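Local coordinates for hydroxyethylphosphonate dioxygenase (Streptomyces albus, PDB 6B9R), which probably catalyses the iron-dependent oxidative carbon–carbon bond cleavage of 2-hydroxyethylphosphonate to hydroxymethylphosphonate, at residues L28-R33 against Q66-N71; A37-P42 against W58-R63; P340-L345 against L417-S422; Y362-L367 against S395-P400. All coordinates share one frame; numbering follows the deposited sequence.

Interaction 1. Residues L28-R33 against Q66-N71; sequences LKRNDR and QAWPLN. With 2HE ((2-hydroxyethyl)phosphonic acid), chain Q.
Leu28 packs on Trp68 and Pro69, and Arg30 on Trp68, in a buried, mainly apolar contact between two helix-flanking turns near the N-terminus. Leu28 CG lies anti to the carbonyl carbon (chi1 -79°), and CD1 beyond it sits over one indole face, in a CH-pi contact 3.5 Å from Trp68 CG. Leu28 CD2 meets Pro69 CG tip to tip at 3.9 Å. Arg30 and Trp68 run past each other, pointing opposite ways. Arg30 NH2 donates to Leu28 O at 2.8 Å, in the carbonyl plane. Asp38 OD2 takes a salt bridge from Arg30 NE and a hydrogen bond from Trp68 NE1. An alanine at Trp68 would probably leave Leu28 CD1 without its aromatic face and Asp38 without one donor. Lys29 CE is 3.2 Å from O2 of the bound 2-hydroxyethylphosphonate, which Arg103, Tyr111 and Asn146 of the second subunit and Trp449 hydrogen-bond. Helix 10-27 ends in a Schellman motif with Lys29 as C-prime residue. Its Ala25 and Ala35 of helix 32-39 touch Trp68.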
loop_
_atom_site.group_PDB
_atom_site.type_symbol
_atom_site.label_atom_id
_atom_site.label_comp_id
_atom_site.label_asym_id
_atom_site.label_seq_id
_atom_site.Cartn_x
_atom_site.Cartn_y
_atom_site.Cartn_z
ATOM N N LEU A 28 -10.819 -10.957 -14.553
ATOM C CA LEU A 28 -11.800 -10.417 -15.478
ATOM C C LEU A 28 -12.801 -11.464 -15.944
ATOM O O LEU A 28 -13.601 -11.181 -16.842
ATOM C CB LEU A 28 -11.088 -9.781 -16.688
ATOM C CG LEU A 28 -10.539 -8.380 -16.355
ATOM C CD1 LEU A 28 -9.460 -7.922 -17.346
ATOM C CD2 LEU A 28 -11.677 -7.370 -16.346
ATOM N N LYS A 29 -12.777 -12.663 -15.349
ATOM C CA LYS A 29 -13.629 -13.767 -15.790
ATOM C C LYS A 29 -13.496 -13.993 -17.296
ATOM O O LYS A 29 -14.482 -14.212 -18.014
ATOM C CB LYS A 29 -15.083 -13.527 -15.372
ATOM C CG LYS A 29 -15.253 -13.284 -13.860
ATOM C CD LYS A 29 -14.604 -14.421 -13.051
ATOM C CE LYS A 29 -15.038 -14.440 -11.578
ATOM N NZ LYS A 29 -14.530 -13.272 -10.818
ATOM N N ARG A 30 -12.253 -13.954 -17.782
ATOM C CA ARG A 30 -11.916 -14.336 -19.153
ATOM C C ARG A 30 -11.173 -15.670 -19.111
ATOM O O ARG A 30 -10.027 -15.731 -18.646
ATOM C CB ARG A 30 -11.062 -13.261 -19.824
ATOM C CG ARG A 30 -11.656 -11.835 -19.734
ATOM C CD ARG A 30 -13.064 -11.818 -20.331
ATOM N NE ARG A 30 -13.464 -10.539 -20.932
ATOM C CZ ARG A 30 -14.129 -9.576 -20.296
ATOM N NH1 ARG A 30 -14.469 -8.473 -20.951
ATOM N NH2 ARG A 30 -14.446 -9.702 -19.008
ATOM N N ASN A 31 -11.808 -16.739 -19.583
ATOM C CA ASN A 31 -11.086 -17.999 -19.654
ATOM C C ASN A 31 -10.207 -17.971 -20.901
ATOM O O ASN A 31 -10.118 -16.956 -21.598
ATOM C CB ASN A 31 -12.046 -19.186 -19.596
ATOM C CG ASN A 31 -12.996 -19.244 -20.776
ATOM O OD1 ASN A 31 -12.824 -18.540 -21.772
ATOM N ND2 ASN A 31 -13.997 -20.115 -20.675
ATOM N N ASP A 32 -9.554 -19.094 -21.203
ATOM C CA ASP A 32 -8.573 -19.116 -22.284
ATOM C C ASP A 32 -9.182 -18.622 -23.597
ATOM O O ASP A 32 -8.604 -17.768 -24.280
ATOM C CB ASP A 32 -8.013 -20.532 -22.441
ATOM C CG ASP A 32 -7.166 -20.965 -21.248
ATOM O OD1 ASP A 32 -7.587 -20.736 -20.092
ATOM O OD2 ASP A 32 -6.087 -21.550 -21.468
ATOM N N ARG A 33 -10.367 -19.136 -23.955
ATOM C CA ARG A 33 -10.984 -18.737 -25.219
ATOM C C ARG A 33 -11.396 -17.269 -25.201
ATOM O O ARG A 33 -11.186 -16.541 -26.182
ATOM C CB ARG A 33 -12.194 -19.626 -25.519
ATOM C CG ARG A 33 -11.909 -21.131 -25.466
ATOM C CD ARG A 33 -11.038 -21.613 -26.651
ATOM N NE ARG A 33 -9.617 -21.447 -26.351
ATOM C CZ ARG A 33 -8.895 -22.323 -25.660
ATOM N NH1 ARG A 33 -7.614 -22.083 -25.411
ATOM N NH2 ARG A 33 -9.454 -23.449 -25.222
ATOM N N GLN A 66 -5.302 -1.978 -23.662
ATOM C CA GLN A 66 -6.321 -1.382 -24.513
ATOM C C GLN A 66 -7.606 -2.198 -24.483
ATOM O O GLN A 66 -8.702 -1.630 -24.389
ATOM C CB GLN A 66 -5.811 -1.252 -25.954
ATOM C CG GLN A 66 -4.759 -0.176 -26.153
ATOM N N ALA A 67 -7.495 -3.532 -24.562
ATOM C CA ALA A 67 -8.683 -4.384 -24.610
ATOM C C ALA A 67 -9.376 -4.503 -23.259
ATOM O O ALA A 67 -10.603 -4.634 -23.203
ATOM C CB ALA A 67 -8.311 -5.781 -25.105
ATOM N N TRP A 68 -8.624 -4.452 -22.167
ATOM C CA TRP A 68 -9.128 -4.707 -20.832
ATOM C C TRP A 68 -8.959 -3.463 -19.971
ATOM O O TRP A 68 -8.099 -2.619 -20.250
ATOM C CB TRP A 68 -8.377 -5.873 -20.168
ATOM C CG TRP A 68 -8.700 -7.241 -20.681
ATOM C CD1 TRP A 68 -9.808 -7.626 -21.392
ATOM C CD2 TRP A 68 -7.892 -8.415 -20.521
ATOM N NE1 TRP A 68 -9.735 -8.977 -21.674
ATOM C CE2 TRP A 68 -8.565 -9.478 -21.164
ATOM C CE3 TRP A 68 -6.661 -8.668 -19.909
ATOM C CZ2 TRP A 68 -8.051 -10.779 -21.196
ATOM C CZ3 TRP A 68 -6.148 -9.955 -19.946
ATOM C CH2 TRP A 68 -6.848 -10.995 -20.591
ATOM N N PRO A 69 -9.767 -3.317 -18.889
ATOM C CA PRO A 69 -9.623 -2.176 -17.976
ATOM C C PRO A 69 -8.491 -2.351 -16.971
ATOM O O PRO A 69 -8.690 -2.253 -15.760
ATOM C CB PRO A 69 -10.984 -2.129 -17.273
ATOM C CG PRO A 69 -11.399 -3.552 -17.215
ATOM C CD PRO A 69 -10.958 -4.125 -18.559
ATOM N N LEU A 70 -7.294 -2.632 -17.474
ATOM C CA LEU A 70 -6.126 -2.682 -16.607
ATOM C C LEU A 70 -4.989 -1.905 -17.257
ATOM O O LEU A 70 -5.097 -1.414 -18.391
ATOM C CB LEU A 70 -5.713 -4.129 -16.293
ATOM C CG LEU A 70 -5.530 -5.163 -17.414
ATOM C CD1 LEU A 70 -4.409 -4.831 -18.405
ATOM C CD2 LEU A 70 -5.285 -6.523 -16.792
ATOM N N ASN A 71 -3.887 -1.798 -16.515
ATOM C CA ASN A 71 -2.719 -1.041 -16.917
ATOM C C ASN A 71 -1.567 -1.970 -17.260
ATOM O O ASN A 71 -1.474 -3.086 -16.742
ATOM C CB ASN A 71 -2.299 -0.089 -15.797
ATOM C CG ASN A 71 -3.429 0.782 -15.371
ATOM O OD1 ASN A 71 -3.770 1.741 -16.063
ATOM N ND2 ASN A 71 -4.059 0.433 -14.252
HETATM O O3 2HE Q . -16.726 -19.253 -10.242
HETATM P P 2HE Q . -17.120 -17.703 -10.154
HETATM O O1 2HE Q . -16.340 -17.004 -9.072
HETATM O O2 2HE Q . -16.821 -17.061 -11.599
HETATM C CA 2HE Q . -18.854 -17.491 -9.725
HETATM C CB 2HE Q . -19.017 -16.001 -9.497
HETATM O O4 2HE Q . -18.081 -15.577 -8.500
#

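Interaction 2. Residues A37-P42 against W58-R63; sequences ADLGLP and WDLISR
Leu39 and Arg63 mark the closest backbone approach, CA to CA 6.5 Å, where the C-terminal part of helix 32-39 and the turn after it face helix 58-67. Gly40 leaves the helix with positive phi. Arg63 then reaches across to the turn. Its NH1 donates to Leu39 O at 2.7 Å, with an N-H...O angle of 149°. The donor lies in the carbonyl plane, while the oxygen is tilted 20° from the guanidinium plane. The other terminal nitrogen, Arg63 NH2, makes a salt bridge with Asp59 OD2 at 2.8 Å, one turn earlier on the same helix. The group is therefore held at two nitrogens, which limits its rotation. The bend at chi3 (59°) turns NE off the line of the chain.

Leu60 CD1 lies over the centre of one guanidinium face. The same methyl is 3.9 Å from Leu41 CD2, and these two leucines cross at about a right angle. Leu41 CD2 also touches Arg63 NH1 at 3.6 Å. A leucine in place of Arg63 would probably leave Leu39 O without this donor and Asp59 without its salt-bridge mate. Phe46 and Tyr49 of helix 46-51 cover the leucines. Helices 10-27, 32-39, 46-51 and 58-67 follow one another with no strand between, as in the Cro/C1-type region at 241-301, so a related helix-turn-helix bundle is likely.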
loop_
_atom_site.group_PDB
_atom_site.type_symbol
_atom_site.label_atom_id
_atom_site.label_comp_id
_atom_site.label_asym_id
_atom_site.label_seq_id
_atom_site.Cartn_x
_atom_site.Cartn_y
_atom_site.Cartn_z
ATOM N N ALA A 37 -9.852 -14.138 -27.622
ATOM C CA ALA A 37 -10.717 -13.265 -28.407
ATOM C C ALA A 37 -10.481 -11.802 -28.063
ATOM O O ALA A 37 -10.370 -10.961 -28.961
ATOM C CB ALA A 37 -12.183 -13.639 -28.191
ATOM N N ASP A 38 -10.385 -11.481 -26.767
ATOM C CA ASP A 38 -10.157 -10.094 -26.358
ATOM C C ASP A 38 -8.782 -9.592 -26.794
ATOM O O ASP A 38 -8.631 -8.423 -27.170
ATOM C CB ASP A 38 -10.288 -9.946 -24.839
ATOM C CG ASP A 38 -11.699 -10.171 -24.333
ATOM O OD1 ASP A 38 -12.639 -10.287 -25.153
ATOM O OD2 ASP A 38 -11.866 -10.258 -23.101
ATOM N N LEU A 39 -7.761 -10.434 -26.709
ATOM C CA LEU A 39 -6.400 -9.988 -26.966
ATOM C C LEU A 39 -5.964 -10.192 -28.408
ATOM O O LEU A 39 -4.824 -9.858 -28.744
ATOM C CB LEU A 39 -5.425 -10.706 -26.022
ATOM C CG LEU A 39 -5.664 -10.539 -24.512
ATOM C CD1 LEU A 39 -4.739 -11.440 -23.698
ATOM C CD2 LEU A 39 -5.481 -9.090 -24.070
ATOM N N GLY A 40 -6.833 -10.723 -29.266
ATOM C CA GLY A 40 -6.420 -11.026 -30.623
ATOM C C GLY A 40 -5.330 -12.071 -30.711
ATOM O O GLY A 40 -4.471 -11.988 -31.590
ATOM N N LEU A 41 -5.330 -13.045 -29.811
ATOM C CA LEU A 41 -4.366 -14.129 -29.880
ATOM C C LEU A 41 -4.916 -15.274 -30.722
ATOM O O LEU A 41 -6.133 -15.420 -30.881
ATOM C CB LEU A 41 -4.033 -14.623 -28.478
ATOM C CG LEU A 41 -3.376 -13.560 -27.582
ATOM C CD1 LEU A 41 -3.237 -14.087 -26.170
ATOM C CD2 LEU A 41 -2.023 -13.161 -28.146
ATOM N N PRO A 42 -4.043 -16.099 -31.294
ATOM C CA PRO A 42 -4.520 -17.272 -32.047
ATOM C C PRO A 42 -5.381 -18.149 -31.158
ATOM O O PRO A 42 -5.086 -18.313 -29.965
ATOM C CB PRO A 42 -3.220 -17.986 -32.452
ATOM C CG PRO A 42 -2.182 -16.892 -32.472
ATOM C CD PRO A 42 -2.576 -15.961 -31.343
ATOM N N TRP A 58 5.955 -6.571 -24.944
ATOM C CA TRP A 58 5.386 -5.259 -24.671
ATOM C C TRP A 58 4.209 -4.981 -25.590
ATOM O O TRP A 58 3.253 -4.302 -25.195
ATOM C CB TRP A 58 6.465 -4.184 -24.818
ATOM C CG TRP A 58 5.956 -2.785 -24.636
ATOM C CD1 TRP A 58 5.896 -1.797 -25.586
ATOM C CD2 TRP A 58 5.423 -2.218 -23.435
ATOM N NE1 TRP A 58 5.360 -0.655 -25.046
ATOM C CE2 TRP A 58 5.063 -0.884 -23.728
ATOM C CE3 TRP A 58 5.216 -2.707 -22.145
ATOM C CZ2 TRP A 58 4.507 -0.035 -22.774
ATOM C CZ3 TRP A 58 4.665 -1.856 -21.192
ATOM C CH2 TRP A 58 4.317 -0.537 -21.516
ATOM N N ASP A 59 4.250 -5.504 -26.812
ATOM C CA ASP A 59 3.097 -5.385 -27.696
ATOM C C ASP A 59 1.864 -6.017 -27.065
ATOM O O ASP A 59 0.788 -5.407 -27.031
ATOM C CB ASP A 59 3.407 -6.016 -29.051
ATOM C CG ASP A 59 2.224 -5.959 -30.004
ATOM O OD1 ASP A 59 1.873 -4.844 -30.440
ATOM O OD2 ASP A 59 1.643 -7.022 -30.312
ATOM N N LEU A 60 2.004 -7.234 -26.531
ATOM C CA LEU A 60 0.841 -7.911 -25.965
ATOM C C LEU A 60 0.359 -7.205 -24.706
ATOM O O LEU A 60 -0.848 -7.054 -24.493
ATOM C CB LEU A 60 1.161 -9.383 -25.683
ATOM C CG LEU A 60 0.077 -10.202 -24.963
ATOM C CD1 LEU A 60 -1.216 -10.174 -25.755
ATOM C CD2 LEU A 60 0.514 -11.635 -24.739
ATOM N N ILE A 61 1.290 -6.741 -23.874
ATOM C CA ILE A 61 0.918 -6.009 -22.670
ATOM C C ILE A 61 0.210 -4.707 -23.026
ATOM O O ILE A 61 -0.769 -4.321 -22.378
ATOM C CB ILE A 61 2.168 -5.777 -21.804
ATOM C CG1 ILE A 61 2.641 -7.118 -21.232
ATOM C CG2 ILE A 61 1.879 -4.760 -20.694
ATOM C CD1 ILE A 61 3.863 -7.002 -20.339
ATOM N N SER A 62 0.675 -4.026 -24.078
ATOM C CA SER A 62 0.004 -2.811 -24.531
ATOM C C SER A 62 -1.382 -3.117 -25.080
ATOM O O SER A 62 -2.331 -2.364 -24.829
ATOM C CB SER A 62 0.849 -2.104 -25.591
ATOM O OG SER A 62 2.112 -1.750 -25.062
ATOM N N ARG A 63 -1.517 -4.213 -25.840
ATOM C CA ARG A 63 -2.830 -4.607 -26.336
ATOM C C ARG A 63 -3.772 -4.956 -25.191
ATOM O O ARG A 63 -4.972 -4.647 -25.249
ATOM C CB ARG A 63 -2.694 -5.788 -27.300
ATOM C CG ARG A 63 -2.188 -5.376 -28.677
ATOM C CD ARG A 63 -1.385 -6.486 -29.331
ATOM N NE ARG A 63 -2.152 -7.717 -29.495
ATOM C CZ ARG A 63 -1.600 -8.902 -29.745
ATOM N NH1 ARG A 63 -2.360 -9.980 -29.881
ATOM N NH2 ARG A 63 -0.280 -9.009 -29.850
#

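Interaction 3. Residues P340-L345 against L417-S422; sequences PHTTSL and LRIGGS
Thr343 and Arg418 form an antiparallel hydrogen-bonded pair. Thr343 N donates to Arg418 O at 2.9 Å, and Arg418 N donates to Thr343 O at 2.8 Å. The second bond is the straighter, at 168°. Weaker CA-H...O contacts flank them, and in one of these Thr342 CA lies 3.2 Å from Arg418 O.

Strands 343-349 and 412-419 are neighbours in an antiparallel sheet, consistent with the cupin-type fold of this enzyme family. Ser344 and Leu417 follow as the non-hydrogen-bonded pair.

The apolar contacts lie on both faces. With Leu417 CG anti to the backbone N (chi1 179°) and CD1 turned off that line (chi2 65°), Leu417 CD1 meets Thr342 CG2 at 3.9 Å and Ser344 CB at 4.0 Å. On the face of Thr343 and Arg418, Arg418 CD rests 3.9 Å from Thr343 CB. Past the strands, His341 CB packs 3.9 Å from Gly420 CA, leaving little room for a side chain on the glycine.

The polar ends turn to other partners. A water bridges Thr342 OG1 and Gly420 N, and it accepts from the amide at 2.9 Å. Thr342 OG1 also bonds Tyr208. Thr343 OG1 bonds Ala248 of the second subunit.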
loop_
_atom_site.group_PDB
_atom_site.type_symbol
_atom_site.label_atom_id
_atom_site.label_comp_id
_atom_site.label_asym_id
_atom_site.label_seq_id
_atom_site.Cartn_x
_atom_site.Cartn_y
_atom_site.Cartn_z
ATOM N N PRO A 340 6.183 4.296 11.703
ATOM C CA PRO A 340 6.488 3.353 12.787
ATOM C C PRO A 340 7.359 2.189 12.350
ATOM O O PRO A 340 8.022 1.583 13.195
ATOM C CB PRO A 340 5.098 2.872 13.223
ATOM C CG PRO A 340 4.283 2.951 11.908
ATOM C CD PRO A 340 4.761 4.263 11.321
ATOM N N HIS A 341 7.391 1.862 11.064
ATOM C CA HIS A 341 8.174 0.736 10.573
ATOM C C HIS A 341 9.586 1.122 10.166
ATOM O O HIS A 341 10.299 0.290 9.592
ATOM C CB HIS A 341 7.443 0.082 9.405
ATOM C CG HIS A 341 5.991 -0.136 9.682
ATOM N ND1 HIS A 341 5.545 -0.986 10.674
ATOM C CD2 HIS A 341 4.887 0.426 9.140
ATOM C CE1 HIS A 341 4.224 -0.964 10.704
ATOM N NE2 HIS A 341 3.800 -0.106 9.792
ATOM N N THR A 342 10.004 2.361 10.431
ATOM C CA THR A 342 11.377 2.775 10.200
ATOM C C THR A 342 12.130 2.686 11.522
ATOM O O THR A 342 11.755 3.349 12.494
ATOM C CB THR A 342 11.445 4.188 9.621
ATOM O OG1 THR A 342 10.908 4.176 8.294
ATOM C CG2 THR A 342 12.890 4.661 9.556
ATOM N N THR A 343 13.163 1.847 11.562
ATOM C CA THR A 343 14.065 1.735 12.708
ATOM C C THR A 343 15.461 2.089 12.236
ATOM O O THR A 343 15.956 1.500 11.271
ATOM C CB THR A 343 14.083 0.315 13.291
ATOM O OG1 THR A 343 12.760 -0.086 13.643
ATOM C CG2 THR A 343 14.997 0.234 14.536
ATOM N N SER A 344 16.099 3.038 12.914
ATOM C CA SER A 344 17.463 3.424 12.604
ATOM C C SER A 344 18.336 3.145 13.822
ATOM O O SER A 344 17.985 3.529 14.948
ATOM C CB SER A 344 17.517 4.897 12.196
ATOM O OG SER A 344 16.954 5.702 13.216
ATOM N N LEU A 345 19.462 2.467 13.600
ATOM C CA LEU A 345 20.326 2.039 14.691
ATOM C C LEU A 345 21.796 2.187 14.342
ATOM O O LEU A 345 22.216 1.892 13.220
ATOM C CB LEU A 345 20.077 0.574 15.063
ATOM C CG LEU A 345 18.673 0.243 15.570
ATOM C CD1 LEU A 345 18.463 -1.276 15.582
ATOM C CD2 LEU A 345 18.467 0.826 16.948
ATOM N N LEU A 417 19.569 0.717 8.817
ATOM C CA LEU A 417 18.294 1.371 8.560
ATOM C C LEU A 417 17.319 0.307 8.082
ATOM O O LEU A 417 17.583 -0.355 7.080
ATOM C CB LEU A 417 18.412 2.472 7.502
ATOM C CG LEU A 417 17.047 3.129 7.228
ATOM C CD1 LEU A 417 16.505 3.868 8.465
ATOM C CD2 LEU A 417 17.101 4.070 6.044
ATOM N N ARG A 418 16.210 0.154 8.799
ATOM C CA ARG A 418 15.167 -0.812 8.500
ATOM C C ARG A 418 13.907 -0.036 8.155
ATOM O O ARG A 418 13.555 0.912 8.863
ATOM C CB ARG A 418 14.912 -1.728 9.699
ATOM C CG ARG A 418 16.168 -2.081 10.474
ATOM C CD ARG A 418 15.810 -2.810 11.756
ATOM N NE ARG A 418 16.305 -4.179 11.745
ATOM C CZ ARG A 418 15.810 -5.148 12.508
ATOM N NH1 ARG A 418 14.786 -4.903 13.322
ATOM N NH2 ARG A 418 16.335 -6.365 12.449
ATOM N N ILE A 419 13.241 -0.415 7.064
ATOM C CA ILE A 419 12.058 0.306 6.604
ATOM C C ILE A 419 10.977 -0.698 6.234
ATOM O O ILE A 419 11.263 -1.837 5.846
ATOM C CB ILE A 419 12.361 1.229 5.399
ATOM C CG1 ILE A 419 12.822 0.410 4.190
ATOM C CG2 ILE A 419 13.438 2.262 5.758
ATOM C CD1 ILE A 419 12.921 1.219 2.900
ATOM N N GLY A 420 9.726 -0.268 6.355
ATOM C CA GLY A 420 8.628 -1.094 5.887
ATOM C C GLY A 420 8.608 -1.150 4.372
ATOM O O GLY A 420 8.925 -0.175 3.687
ATOM N N GLY A 421 8.237 -2.313 3.844
ATOM C CA GLY A 421 8.044 -2.486 2.429
ATOM C C GLY A 421 6.583 -2.356 2.065
ATOM O O GLY A 421 5.755 -1.873 2.846
ATOM N N SER A 422 6.256 -2.824 0.863
ATOM C CA SER A 422 4.867 -2.837 0.428
ATOM C C SER A 422 4.023 -3.845 1.199
ATOM O O SER A 422 2.794 -3.757 1.153
ATOM C CB SER A 422 4.803 -3.121 -1.069
ATOM O OG SER A 422 5.525 -2.127 -1.778
HETATM O O HOH W 1 9.200 2.495 7.136
#

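Interaction 4. Residues Y362-L367 against S395-P400; sequences YQHQYL and SAYVIP
His364 ND1 and Tyr397 OH share a hydrogen bond of 2.7 Å, and either could be the donor. The hydroxyl sits at the edge of the imidazole, in its plane. With Tyr397 CG anti to the backbone N (chi1 165°), its ring leans to the opposite strand and meets the imidazole rim to rim, the planes 27° apart. One face of the imidazole carries Pro400 CD, offset toward the rim and 3.6 Å from His364 ND1, in a CH-pi contact. His364 NE2 bonds Glu219 of the second subunit.

The backbones run antiparallel. Gln365 pairs with Val398, and Leu367 with Ala396, each as a hydrogen-bonded pair. Gln365 N reaches Val398 O at 2.9 Å, and Val398 N reaches Gln365 O at 2.8 Å. Leu367 and Ala396 exchange two similar bonds. Strand 395-398 joins 364-369 to 86-89 in an antiparallel sheet, consistent with a cupin-type domain, so its other edge bonds Met89 and Arg87.

Side chains of Gln365, Leu367, Ala396 and Val398 share one face. There Gln365 CB lies 3.9 Å from Val398 CB, and Leu367 CB lies 4.4 Å from Ala396 CB. Gln365 OE1 turns to Arg418, while Gln365 NE2 donates to a water at 2.9 Å. The same water lies within bonding reach of Gln363 O and Ile399 O. Beyond the strand, Pro400 CB packs 3.3 Å from Tyr362 O.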
loop_
_atom_site.group_PDB
_atom_site.type_symbol
_atom_site.label_atom_id
_atom_site.label_comp_id
_atom_site.label_asym_id
_atom_site.label_seq_id
_atom_site.Cartn_x
_atom_site.Cartn_y
_atom_site.Cartn_z
ATOM N N TYR A 362 9.822 -8.029 9.533
ATOM C CA TYR A 362 9.107 -7.725 8.298
ATOM C C TYR A 362 9.734 -6.582 7.507
ATOM O O TYR A 362 9.297 -6.319 6.381
ATOM C CB TYR A 362 7.653 -7.370 8.618
ATOM C CG TYR A 362 7.498 -6.130 9.488
ATOM C CD1 TYR A 362 7.553 -6.212 10.880
ATOM C CD2 TYR A 362 7.294 -4.884 8.915
ATOM C CE1 TYR A 362 7.403 -5.072 11.668
ATOM C CE2 TYR A 362 7.153 -3.755 9.679
ATOM C CZ TYR A 362 7.205 -3.852 11.055
ATOM O OH TYR A 362 7.046 -2.715 11.797
ATOM N N GLN A 363 10.722 -5.885 8.068
ATOM C CA GLN A 363 11.313 -4.730 7.411
ATOM C C GLN A 363 12.394 -5.154 6.429
ATOM O O GLN A 363 13.069 -6.163 6.629
ATOM C CB GLN A 363 11.941 -3.790 8.449
ATOM C CG GLN A 363 10.961 -3.219 9.449
ATOM C CD GLN A 363 11.656 -2.862 10.737
ATOM O OE1 GLN A 363 12.250 -3.723 11.394
ATOM N NE2 GLN A 363 11.620 -1.589 11.088
ATOM N N HIS A 364 12.551 -4.366 5.359
ATOM C CA HIS A 364 13.810 -4.356 4.614
ATOM C C HIS A 364 14.921 -3.860 5.530
ATOM O O HIS A 364 14.681 -3.051 6.422
ATOM C CB HIS A 364 13.725 -3.414 3.410
ATOM C CG HIS A 364 12.686 -3.793 2.399
ATOM N ND1 HIS A 364 12.943 -4.658 1.359
ATOM C CD2 HIS A 364 11.397 -3.408 2.258
ATOM C CE1 HIS A 364 11.856 -4.793 0.621
ATOM N NE2 HIS A 364 10.902 -4.048 1.149
ATOM N N GLN A 365 16.158 -4.286 5.280
ATOM C CA GLN A 365 17.277 -3.749 6.054
ATOM C C GLN A 365 18.414 -3.304 5.147
ATOM O O GLN A 365 18.703 -3.944 4.132
ATOM C CB GLN A 365 17.804 -4.768 7.075
ATOM C CG GLN A 365 16.710 -5.245 8.010
ATOM C CD GLN A 365 17.233 -6.137 9.099
ATOM O OE1 GLN A 365 17.984 -5.691 9.975
ATOM N NE2 GLN A 365 16.840 -7.410 9.059
ATOM N N TYR A 366 19.073 -2.220 5.555
ATOM C CA TYR A 366 20.261 -1.689 4.905
ATOM C C TYR A 366 21.362 -1.598 5.957
ATOM O O TYR A 366 21.121 -1.114 7.065
ATOM C CB TYR A 366 19.960 -0.311 4.283
ATOM C CG TYR A 366 21.181 0.502 3.916
ATOM C CD1 TYR A 366 21.802 1.323 4.857
ATOM C CD2 TYR A 366 21.707 0.463 2.629
ATOM C CE1 TYR A 366 22.918 2.058 4.534
ATOM C CE2 TYR A 366 22.827 1.194 2.291
ATOM C CZ TYR A 366 23.432 1.999 3.257
ATOM O OH TYR A 366 24.546 2.752 2.948
ATOM N N LEU A 367 22.563 -2.050 5.613
ATOM C CA LEU A 367 23.691 -2.029 6.528
ATOM C C LEU A 367 24.840 -1.275 5.880
ATOM O O LEU A 367 25.032 -1.346 4.667
ATOM C CB LEU A 367 24.152 -3.450 6.882
ATOM C CG LEU A 367 23.110 -4.461 7.365
ATOM C CD1 LEU A 367 23.788 -5.807 7.619
ATOM C CD2 LEU A 367 22.416 -3.963 8.628
ATOM N N SER A 395 28.519 -2.096 2.115
ATOM C CA SER A 395 27.133 -2.006 2.547
ATOM C C SER A 395 26.400 -3.280 2.141
ATOM O O SER A 395 26.918 -4.109 1.383
ATOM C CB SER A 395 26.446 -0.753 1.970
ATOM O OG SER A 395 26.680 -0.652 0.564
ATOM N N ALA A 396 25.190 -3.452 2.666
ATOM C CA ALA A 396 24.410 -4.626 2.299
ATOM C C ALA A 396 22.930 -4.284 2.307
ATOM O O ALA A 396 22.478 -3.384 3.022
ATOM C CB ALA A 396 24.676 -5.811 3.236
ATOM N N TYR A 397 22.185 -5.018 1.491
ATOM C CA TYR A 397 20.737 -4.958 1.452
ATOM C C TYR A 397 20.186 -6.321 1.851
ATOM O O TYR A 397 20.712 -7.350 1.415
ATOM C CB TYR A 397 20.235 -4.575 0.056
ATOM C CG TYR A 397 18.780 -4.877 -0.066
ATOM C CD1 TYR A 397 17.841 -4.126 0.634
ATOM C CD2 TYR A 397 18.339 -5.944 -0.835
ATOM C CE1 TYR A 397 16.501 -4.414 0.553
ATOM C CE2 TYR A 397 16.992 -6.242 -0.926
ATOM C CZ TYR A 397 16.080 -5.472 -0.234
ATOM O OH TYR A 397 14.742 -5.777 -0.311
ATOM N N VAL A 398 19.137 -6.329 2.686
ATOM C CA VAL A 398 18.520 -7.549 3.201
ATOM C C VAL A 398 17.013 -7.474 2.985
ATOM O O VAL A 398 16.384 -6.481 3.365
ATOM C CB VAL A 398 18.816 -7.756 4.700
ATOM C CG1 VAL A 398 18.520 -9.203 5.111
ATOM C CG2 VAL A 398 20.270 -7.348 5.058
ATOM N N ILE A 399 16.434 -8.517 2.385
ATOM C CA ILE A 399 14.983 -8.568 2.188
ATOM C C ILE A 399 14.310 -8.880 3.519
ATOM O O ILE A 399 14.968 -9.387 4.448
ATOM C CB ILE A 399 14.571 -9.604 1.120
ATOM C CG1 ILE A 399 14.780 -11.044 1.621
ATOM C CG2 ILE A 399 15.271 -9.314 -0.202
ATOM C CD1 ILE A 399 14.187 -12.135 0.656
ATOM N N PRO A 400 13.010 -8.600 3.655
ATOM C CA PRO A 400 12.290 -9.006 4.870
ATOM C C PRO A 400 12.422 -10.502 5.134
ATOM O O PRO A 400 12.525 -11.311 4.211
ATOM C CB PRO A 400 10.832 -8.636 4.560
ATOM C CG PRO A 400 10.924 -7.543 3.541
ATOM C CD PRO A 400 12.146 -7.867 2.710
HETATM O O HOH W 2 15.045 -8.083 6.881
#

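How the interactions relate
Along the chain, interactions 1 and 2 come first and interactions 3 and 4 follow. Interaction 2 is nested inside the loop closed by interaction 1, and interaction 4 inside that of interaction 3. The first two share helices 32-39 and 58-67. Their centres are about 10 Å apart, and Asp38 joins them. Interactions 3 and 4 have centres about 9 Å apart in one sheet, where strands 364-369 and 412-419 are neighbours, and His341 probably hydrogen-bonds Tyr362 and Gln363. The two groups are separate: the centres of interactions 1 and 3 are about 37 Å apart. Interactions 1, 3 and 4 touch the second subunit. The helical part and the sheet both contribute to the dimer, and interaction 1 borders a bound substrate.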